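DNA gyrase, B subunit, truncated (Myxococcus xanthus, PDB 3CWV) probably catalyses the ATP-dependent breakage, passage and rejoining of double-stranded DNA, as a type II topoisomerase subunit of the GyrB family. Local coordinates at residues A[45-50]-A[305-310]; A[237-242]-A[326-331]; A[255-260]-A[311-316]. All coordinates share one frame; numbering follows the deposited sequence.

Contact 1. Residues A[45-50]-A[305-310]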
loop_
_atom_site.group_PDB
_atom_site.type_symbol
_atom_site.label_atom_id
_atom_site.label_comp_id
_atom_site.label_asym_id
_atom_site.label_seq_id
_atom_site.Cartn_x
_atom_site.Cartn_y
_atom_site.Cartn_z
ATOM N N GLU A 45 0.804 -6.422 -7.356
ATOM C CA GLU A 45 0.053 -7.540 -7.947
ATOM C C GLU A 45 -1.447 -7.376 -7.721
ATOM O O GLU A 45 -2.247 -7.562 -8.658
ATOM C CB GLU A 45 0.498 -8.882 -7.382
ATOM C CG GLU A 45 1.977 -9.163 -7.642
ATOM C CD GLU A 45 2.286 -9.320 -9.134
ATOM O OE1 GLU A 45 1.784 -10.274 -9.772
ATOM O OE2 GLU A 45 3.027 -8.473 -9.656
ATOM N N ALA A 46 -1.843 -7.047 -6.493
ATOM C CA ALA A 46 -3.276 -6.807 -6.193
ATOM C C ALA A 46 -3.827 -5.642 -7.025
ATOM O O ALA A 46 -4.940 -5.737 -7.553
ATOM C CB ALA A 46 -3.501 -6.548 -4.692
ATOM N N ARG A 47 -3.075 -4.542 -7.108
ATOM C CA ARG A 47 -3.483 -3.374 -7.894
ATOM C C ARG A 47 -3.843 -3.760 -9.359
ATOM O O ARG A 47 -4.767 -3.199 -9.976
ATOM C CB ARG A 47 -2.365 -2.337 -7.914
ATOM C CG ARG A 47 -2.774 -1.009 -8.581
ATOM C CD ARG A 47 -1.587 -0.077 -8.833
ATOM N NE ARG A 47 -0.639 -0.544 -9.853
ATOM C CZ ARG A 47 -0.874 -0.517 -11.166
ATOM N NH1 ARG A 47 -2.039 -0.062 -11.625
ATOM N NH2 ARG A 47 0.056 -0.926 -12.018
ATOM N N ARG A 48 -3.119 -4.734 -9.887
ATOM C CA ARG A 48 -3.253 -5.167 -11.289
ATOM C C ARG A 48 -4.254 -6.294 -11.435
ATOM O O ARG A 48 -4.450 -6.812 -12.544
ATOM C CB ARG A 48 -1.901 -5.660 -11.810
ATOM C CG ARG A 48 -0.871 -4.560 -11.939
ATOM C CD ARG A 48 -0.256 -4.561 -13.337
ATOM N NE ARG A 48 -1.239 -4.137 -14.332
ATOM C CZ ARG A 48 -1.115 -4.335 -15.640
ATOM N NH1 ARG A 48 -0.041 -4.970 -16.124
ATOM N NH2 ARG A 48 -2.073 -3.910 -16.456
ATOM N N GLY A 49 -4.866 -6.694 -10.322
ATOM C CA GLY A 49 -5.891 -7.725 -10.364
ATOM C C GLY A 49 -5.284 -9.116 -10.480
ATOM O O GLY A 49 -5.927 -10.055 -10.985
ATOM N N GLU A 50 -4.064 -9.266 -9.949
ATOM C CA GLU A 50 -3.275 -10.494 -10.078
ATOM C C GLU A 50 -2.938 -11.167 -8.738
ATOM O O GLU A 50 -2.117 -12.093 -8.671
ATOM C CB GLU A 50 -1.996 -10.205 -10.861
ATOM C CG GLU A 50 -2.237 -9.665 -12.292
ATOM C CD GLU A 50 -2.875 -10.717 -13.196
ATOM O OE1 GLU A 50 -2.982 -11.897 -12.790
ATOM O OE2 GLU A 50 -3.294 -10.359 -14.313
ATOM N N ALA A 305 -6.681 8.177 -2.100
ATOM C CA ALA A 305 -5.668 7.247 -2.588
ATOM C C ALA A 305 -5.707 7.230 -4.112
ATOM O O ALA A 305 -6.760 6.991 -4.702
ATOM C CB ALA A 305 -5.930 5.812 -2.059
ATOM N N VAL A 306 -4.563 7.495 -4.739
ATOM C CA VAL A 306 -4.483 7.367 -6.201
ATOM C C VAL A 306 -3.585 6.186 -6.506
ATOM O O VAL A 306 -2.697 5.867 -5.736
ATOM C CB VAL A 306 -4.020 8.692 -6.882
ATOM C CG1 VAL A 306 -2.613 9.086 -6.429
ATOM C CG2 VAL A 306 -4.119 8.593 -8.429
ATOM N N SER A 307 -3.849 5.475 -7.593
ATOM C CA SER A 307 -2.990 4.361 -7.908
ATOM C C SER A 307 -2.886 4.280 -9.433
ATOM O O SER A 307 -3.759 4.807 -10.124
ATOM C CB SER A 307 -3.570 3.071 -7.306
ATOM O OG SER A 307 -4.752 2.648 -7.998
ATOM N N GLY A 308 -1.832 3.646 -9.943
ATOM C CA GLY A 308 -1.641 3.522 -11.382
ATOM C C GLY A 308 -0.247 2.956 -11.657
ATOM O O GLY A 308 0.493 2.629 -10.716
ATOM N N PRO A 309 0.138 2.870 -12.944
ATOM C CA PRO A 309 1.484 2.370 -13.265
ATOM C C PRO A 309 2.541 3.160 -12.472
ATOM O O PRO A 309 2.423 4.393 -12.367
ATOM C CB PRO A 309 1.605 2.648 -14.771
ATOM C CG PRO A 309 0.150 2.581 -15.272
ATOM C CD PRO A 309 -0.632 3.243 -14.150
ATOM N N ARG A 310 3.538 2.473 -11.906
ATOM C CA ARG A 310 4.582 3.138 -11.067
ATOM C C ARG A 310 5.245 4.313 -11.783
ATOM O O ARG A 310 5.588 5.343 -11.156
ATOM C CB ARG A 310 5.697 2.153 -10.647
ATOM C CG ARG A 310 5.336 1.075 -9.610
ATOM C CD ARG A 310 6.619 0.438 -9.028
ATOM N NE ARG A 310 6.390 -0.638 -8.048
ATOM C CZ ARG A 310 6.244 -1.934 -8.354
ATOM N NH1 ARG A 310 6.265 -2.323 -9.618
ATOM N NH2 ARG A 310 6.072 -2.851 -7.401
HETATM O O HOH W 1 -4.549 1.334 -10.270
#
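Ser307, the last residue of strand 300-307, is where this piece of chain first meets Arg47, at the end of helix 28-47. Its CB packs 4.0 Å from Arg47 CD, and its OG reaches the arginine through a water that lies 2.6 Å from Ser307 OG. The same water accepts a hydrogen bond from Arg47 NH1 (3.2 Å), sitting at the edge of the guanidinium in its plane. At Gly308 the contact changes character. The carbonyl O sits 3.4 Å off the guanidinium plane of Arg47, facing its central carbon, so it meets the flat group face on and makes no hydrogen bond with it. The Arg47 chain gets there by running out from the helix with CG opposite the backbone N (chi1 -173°) and then bending at chi3 (68°), which lays the guanidinium along the backbone of Gly308 and Pro309. This is an interdomain contact: helix 28-47 belongs to the GHKL-type ATPase part, the strand to the S5-like transducer part of a GyrB. The helix stops just beyond Arg47 in a Schellman motif at Gly49, and Arg48 CG lies against the opposite guanidinium face, away from its middle. Pro309 continues the first face, with its CA 3.8 Å from Arg47 NH2. Glu44, three residues earlier on the same helix, forms a salt bridge with that NH2. A leucine in place of Arg47 would probably leave Glu44 without its ion-pair mate, the water without its NH1 donor and the Gly308 carbonyl without the flat group beneath it. Further along, Arg310 packs its own side chain on Glu44.

Contact 2. Residues A[237-242]-A[326-331]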
loop_
_atom_site.group_PDB
_atom_site.type_symbol
_atom_site.label_atom_id
_atom_site.label_comp_id
_atom_site.label_asym_id
_atom_site.label_seq_id
_atom_site.Cartn_x
_atom_site.Cartn_y
_atom_site.Cartn_z
ATOM N N LEU A 237 -5.512 6.050 -14.199
ATOM C CA LEU A 237 -5.234 6.275 -12.780
ATOM C C LEU A 237 -6.524 6.120 -11.995
ATOM O O LEU A 237 -7.502 6.810 -12.290
ATOM C CB LEU A 237 -4.722 7.708 -12.563
ATOM C CG LEU A 237 -3.367 8.095 -13.167
ATOM C CD1 LEU A 237 -2.929 9.427 -12.629
ATOM C CD2 LEU A 237 -2.319 7.042 -12.858
ATOM N N ARG A 238 -6.520 5.264 -10.973
ATOM C CA ARG A 238 -7.685 5.105 -10.123
ATOM C C ARG A 238 -7.637 6.026 -8.919
ATOM O O ARG A 238 -6.632 6.114 -8.222
ATOM C CB ARG A 238 -7.839 3.655 -9.677
ATOM C CG ARG A 238 -9.061 3.433 -8.804
ATOM C CD ARG A 238 -9.050 2.006 -8.240
ATOM N NE ARG A 238 -10.336 1.619 -7.663
ATOM C CZ ARG A 238 -10.570 0.441 -7.079
ATOM N NH1 ARG A 238 -9.599 -0.467 -6.972
ATOM N NH2 ARG A 238 -11.772 0.175 -6.585
ATOM N N VAL A 239 -8.732 6.722 -8.670
ATOM C CA VAL A 239 -8.800 7.630 -7.539
ATOM C C VAL A 239 -9.911 7.112 -6.647
ATOM O O VAL A 239 -11.020 6.888 -7.121
ATOM C CB VAL A 239 -9.104 9.052 -7.997
ATOM C CG1 VAL A 239 -9.282 9.993 -6.796
ATOM C CG2 VAL A 239 -7.991 9.557 -8.934
ATOM N N GLN A 240 -9.583 6.851 -5.382
ATOM C CA GLN A 240 -10.549 6.358 -4.397
ATOM C C GLN A 240 -10.511 7.325 -3.234
ATOM O O GLN A 240 -9.441 7.731 -2.780
ATOM C CB GLN A 240 -10.172 4.966 -3.904
ATOM C CG GLN A 240 -10.095 3.901 -4.985
ATOM C CD GLN A 240 -9.412 2.641 -4.491
ATOM O OE1 GLN A 240 -8.178 2.519 -4.534
ATOM N NE2 GLN A 240 -10.215 1.686 -4.020
ATOM N N CYS A 241 -11.679 7.704 -2.746
ATOM C CA CYS A 241 -11.766 8.727 -1.748
ATOM C C CYS A 241 -12.896 8.396 -0.756
ATOM O O CYS A 241 -13.925 7.833 -1.142
ATOM C CB CYS A 241 -12.019 10.059 -2.461
ATOM S SG CYS A 241 -12.281 11.401 -1.382
ATOM N N ALA A 242 -12.686 8.717 0.518
ATOM C CA ALA A 242 -13.753 8.586 1.538
ATOM C C ALA A 242 -13.707 9.784 2.473
ATOM O O ALA A 242 -12.628 10.200 2.888
ATOM C CB ALA A 242 -13.596 7.306 2.335
ATOM N N PRO A 326 0.696 16.199 -13.668
ATOM C CA PRO A 326 0.079 17.308 -14.409
ATOM C C PRO A 326 -1.329 16.929 -14.818
ATOM O O PRO A 326 -1.522 15.813 -15.288
ATOM C CB PRO A 326 0.960 17.415 -15.661
ATOM C CG PRO A 326 2.292 16.801 -15.236
ATOM C CD PRO A 326 1.937 15.711 -14.305
ATOM N N GLY A 327 -2.297 17.836 -14.635
ATOM C CA GLY A 327 -3.677 17.590 -15.064
ATOM C C GLY A 327 -4.533 16.846 -14.039
ATOM O O GLY A 327 -5.765 16.934 -14.082
ATOM N N LEU A 328 -3.892 16.119 -13.111
ATOM C CA LEU A 328 -4.630 15.288 -12.145
ATOM C C LEU A 328 -5.565 16.104 -11.241
ATOM O O LEU A 328 -6.712 15.734 -11.039
ATOM C CB LEU A 328 -3.679 14.447 -11.245
ATOM C CG LEU A 328 -4.418 13.545 -10.230
ATOM C CD1 LEU A 328 -5.344 12.581 -10.952
ATOM C CD2 LEU A 328 -3.453 12.741 -9.340
ATOM N N GLU A 329 -5.066 17.199 -10.682
ATOM C CA GLU A 329 -5.882 17.995 -9.784
ATOM C C GLU A 329 -7.163 18.505 -10.447
ATOM O O GLU A 329 -8.258 18.451 -9.857
ATOM C CB GLU A 329 -5.082 19.181 -9.256
ATOM C CG GLU A 329 -5.958 20.165 -8.501
ATOM C CD GLU A 329 -5.209 21.405 -8.038
ATOM O OE1 GLU A 329 -3.979 21.335 -7.825
ATOM O OE2 GLU A 329 -5.869 22.448 -7.882
ATOM N N GLU A 330 -7.026 19.030 -11.662
ATOM C CA GLU A 330 -8.190 19.542 -12.381
ATOM C C GLU A 330 -9.119 18.437 -12.839
ATOM O O GLU A 330 -10.326 18.615 -12.804
ATOM C CB GLU A 330 -7.791 20.427 -13.558
ATOM C CG GLU A 330 -7.866 21.902 -13.225
ATOM C CD GLU A 330 -9.246 22.305 -12.712
ATOM O OE1 GLU A 330 -9.318 22.847 -11.593
ATOM O OE2 GLU A 330 -10.248 22.062 -13.420
ATOM N N ALA A 331 -8.561 17.308 -13.271
ATOM C CA ALA A 331 -9.369 16.127 -13.646
ATOM C C ALA A 331 -10.245 15.621 -12.509
ATOM O O ALA A 331 -11.402 15.258 -12.741
ATOM C CB ALA A 331 -8.494 15.010 -14.125
#
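Leu328 leaves helix 328-345 with its CG anti to the backbone N (chi1 -179°), and chi2 (59°) turns CD1 to strand 237-245, while Leu237 turns its CG to the other side, opposite its carbonyl carbon (chi1 -66°). Together these settings bring methyl to methyl: Leu237 CD1 and Leu328 CD1 are 4.3 Å apart. The result is a helix-on-sheet contact within the two-layer alpha/beta transducer domain of GyrB, which has the ribosomal S5 domain 2-like fold. No polar atom takes part, and the spacings are those of relaxed van der Waals packing. Trp234 of the edge strand 228-234, His268 of helix 267-284 and Leu323 of the preceding loop also pack on Leu328. Gly327, at the N-cap position with positive phi, starts the helix, and its O takes the first-turn bond from Ala331 N at 2.9 Å. Val239, two residues along the strand and therefore on the same face, adds a second, looser touch, its CG2 lying 4.5 Å from Leu328 CD1; Val306 of the neighbouring strand 300-307 packs on Val239 in turn. That one methyl of Leu328 thus drops between the two strand side chains, with Leu237 CD1 and Val239 CG2 at nearly a right angle as seen from it.

Contact 3. Residues A[255-260]-A[311-316]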
loop_
_atom_site.group_PDB
_atom_site.type_symbol
_atom_site.label_atom_id
_atom_site.label_comp_id
_atom_site.label_asym_id
_atom_site.label_seq_id
_atom_site.Cartn_x
_atom_site.Cartn_y
_atom_site.Cartn_z
ATOM N N SER A 255 -3.367 10.514 2.750
ATOM C CA SER A 255 -3.339 10.402 1.285
ATOM C C SER A 255 -2.249 9.427 0.870
ATOM O O SER A 255 -1.246 9.280 1.584
ATOM C CB SER A 255 -3.142 11.754 0.617
ATOM O OG SER A 255 -1.996 12.397 1.106
ATOM N N PHE A 256 -2.468 8.749 -0.256
ATOM C CA PHE A 256 -1.577 7.686 -0.719
ATOM C C PHE A 256 -1.417 7.771 -2.224
ATOM O O PHE A 256 -2.327 8.204 -2.909
ATOM C CB PHE A 256 -2.174 6.303 -0.402
ATOM C CG PHE A 256 -2.406 6.065 1.061
ATOM C CD1 PHE A 256 -1.455 5.411 1.825
ATOM C CD2 PHE A 256 -3.566 6.537 1.677
ATOM C CE1 PHE A 256 -1.658 5.201 3.191
ATOM C CE2 PHE A 256 -3.779 6.366 3.034
ATOM C CZ PHE A 256 -2.833 5.678 3.795
ATOM N N ALA A 257 -0.258 7.354 -2.728
ATOM C CA ALA A 257 -0.096 7.102 -4.163
ATOM C C ALA A 257 0.502 5.722 -4.245
ATOM O O ALA A 257 1.548 5.447 -3.623
ATOM C CB ALA A 257 0.813 8.128 -4.784
ATOM N N ASN A 258 -0.174 4.830 -4.963
ATOM C CA ASN A 258 0.147 3.403 -4.886
ATOM C C ASN A 258 0.415 2.898 -3.463
ATOM O O ASN A 258 1.434 2.215 -3.202
ATOM C CB ASN A 258 1.307 3.024 -5.823
ATOM C CG ASN A 258 0.877 2.963 -7.279
ATOM O OD1 ASN A 258 -0.290 3.122 -7.585
ATOM N ND2 ASN A 258 1.821 2.733 -8.177
ATOM N N ALA A 259 -0.499 3.231 -2.558
ATOM C CA ALA A 259 -0.496 2.632 -1.215
ATOM C C ALA A 259 0.724 2.998 -0.376
ATOM O O ALA A 259 0.938 2.414 0.689
ATOM C CB ALA A 259 -0.670 1.082 -1.273
ATOM N N VAL A 260 1.525 3.949 -0.855
ATOM C CA VAL A 260 2.523 4.585 0.005
ATOM C C VAL A 260 2.092 6.019 0.332
ATOM O O VAL A 260 1.589 6.763 -0.528
ATOM C CB VAL A 260 3.946 4.577 -0.597
ATOM C CG1 VAL A 260 4.467 3.124 -0.746
ATOM C CG2 VAL A 260 3.987 5.319 -1.922
ATOM N N ARG A 311 5.460 4.148 -13.087
ATOM C CA ARG A 311 6.119 5.162 -13.920
ATOM C C ARG A 311 5.321 6.460 -14.016
ATOM O O ARG A 311 5.898 7.530 -14.214
ATOM C CB ARG A 311 6.346 4.631 -15.339
ATOM C CG ARG A 311 5.046 4.333 -16.107
ATOM C CD ARG A 311 5.265 4.221 -17.611
ATOM N NE ARG A 311 5.833 5.451 -18.177
ATOM C CZ ARG A 311 5.154 6.583 -18.377
ATOM N NH1 ARG A 311 3.864 6.667 -18.061
ATOM N NH2 ARG A 311 5.767 7.640 -18.900
ATOM N N GLN A 312 3.997 6.345 -13.888
ATOM C CA GLN A 312 3.081 7.490 -13.939
ATOM C C GLN A 312 2.987 8.279 -12.634
ATOM O O GLN A 312 2.439 9.370 -12.625
ATOM C CB GLN A 312 1.667 7.036 -14.350
ATOM C CG GLN A 312 1.482 6.774 -15.865
ATOM C CD GLN A 312 0.024 6.512 -16.259
ATOM O OE1 GLN A 312 -0.870 7.317 -15.981
ATOM N NE2 GLN A 312 -0.211 5.397 -16.935
ATOM N N MET A 313 3.483 7.719 -11.536
ATOM C CA MET A 313 3.479 8.406 -10.231
ATOM C C MET A 313 4.620 9.414 -10.201
ATOM O O MET A 313 5.786 9.028 -10.243
ATOM C CB MET A 313 3.664 7.418 -9.087
ATOM C CG MET A 313 2.556 6.339 -8.891
ATOM S SD MET A 313 0.907 7.002 -8.520
ATOM C CE MET A 313 0.165 6.744 -10.135
ATOM N N ALA A 314 4.295 10.701 -10.159
ATOM C CA ALA A 314 5.309 11.757 -10.223
ATOM C C ALA A 314 5.141 12.645 -9.014
ATOM O O ALA A 314 4.020 12.957 -8.612
ATOM C CB ALA A 314 5.182 12.576 -11.508
ATOM N N PHE A 315 6.260 13.053 -8.434
ATOM C CA PHE A 315 6.263 13.757 -7.165
ATOM C C PHE A 315 6.962 15.100 -7.360
ATOM O O PHE A 315 7.642 15.314 -8.373
ATOM C CB PHE A 315 6.978 12.891 -6.118
ATOM C CG PHE A 315 6.286 11.571 -5.850
ATOM C CD1 PHE A 315 5.273 11.488 -4.900
ATOM C CD2 PHE A 315 6.621 10.431 -6.576
ATOM C CE1 PHE A 315 4.606 10.281 -4.647
ATOM C CE2 PHE A 315 5.958 9.204 -6.342
ATOM C CZ PHE A 315 4.947 9.133 -5.373
ATOM N N ALA A 316 6.768 16.021 -6.424
ATOM C CA ALA A 316 7.369 17.343 -6.523
ATOM C C ALA A 316 8.882 17.301 -6.285
ATOM O O ALA A 316 9.613 18.234 -6.642
ATOM C CB ALA A 316 6.719 18.290 -5.527
#
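Apolar packing comes first: the methyl of Ala257 touches both Met313 and Phe315. Ala257 CB lies 3.9 Å from Met313 SD on one side, and it approaches the Phe315 ring obliquely, with CZ 4.3 Å away. Met313 folds back to make this possible, bending at chi2 (-62°) and again at chi3, so that the sulfur rather than the methyl CE meets the alanine. Leu323 packs on both Ala257 and Phe315. All this sits at the end of a beta-hairpin of the transducer domain with a two-residue loop (Asn258 and Ala259), where strand 252-257 turns back into 260-261 through a type I' turn. The turn is closed by backbone hydrogen bonds in both directions, Ala257 N to Val260 O (2.9 Å) and Val260 N to Ala257 O (3.1 Å), and both loop residues have positive phi. The second kind of interaction is an amide against an aliphatic chain. Asn258 slants across Met313, its ND2 resting 3.7 Å from Met313 CG without a bond between them. Its OD1 passes 4.2 Å from Met313 SD, but is committed to Gly308, whose backbone N donates to it and fixes which way round the amide faces.

In the fold
Strand 300-307 is the common element. It is flanked in the sheet by strand 237-245 of contact 2, joined through Ser307 N to Arg238 O (2.9 Å), and by strand 252-257 of contact 3, joined through Val306 O to Asn258 N (2.8 Å). Asn258 also ties contacts 1 and 3, its OD1 3.7 Å from Arg47 CD. Contacts 2 and 3 meet where Leu237 CD2 lies 3.7 Å from Met313 CE. Contact centres are about 14 Å apart for 1 and 2, about 11 Å for the other pairs. Loop 308-327 supplies contacts 1 and 3 and leads into helix 328-345, whose Leu328 makes contact 2; in GyrB relatives the corresponding loop carries a lysine to bound ATP.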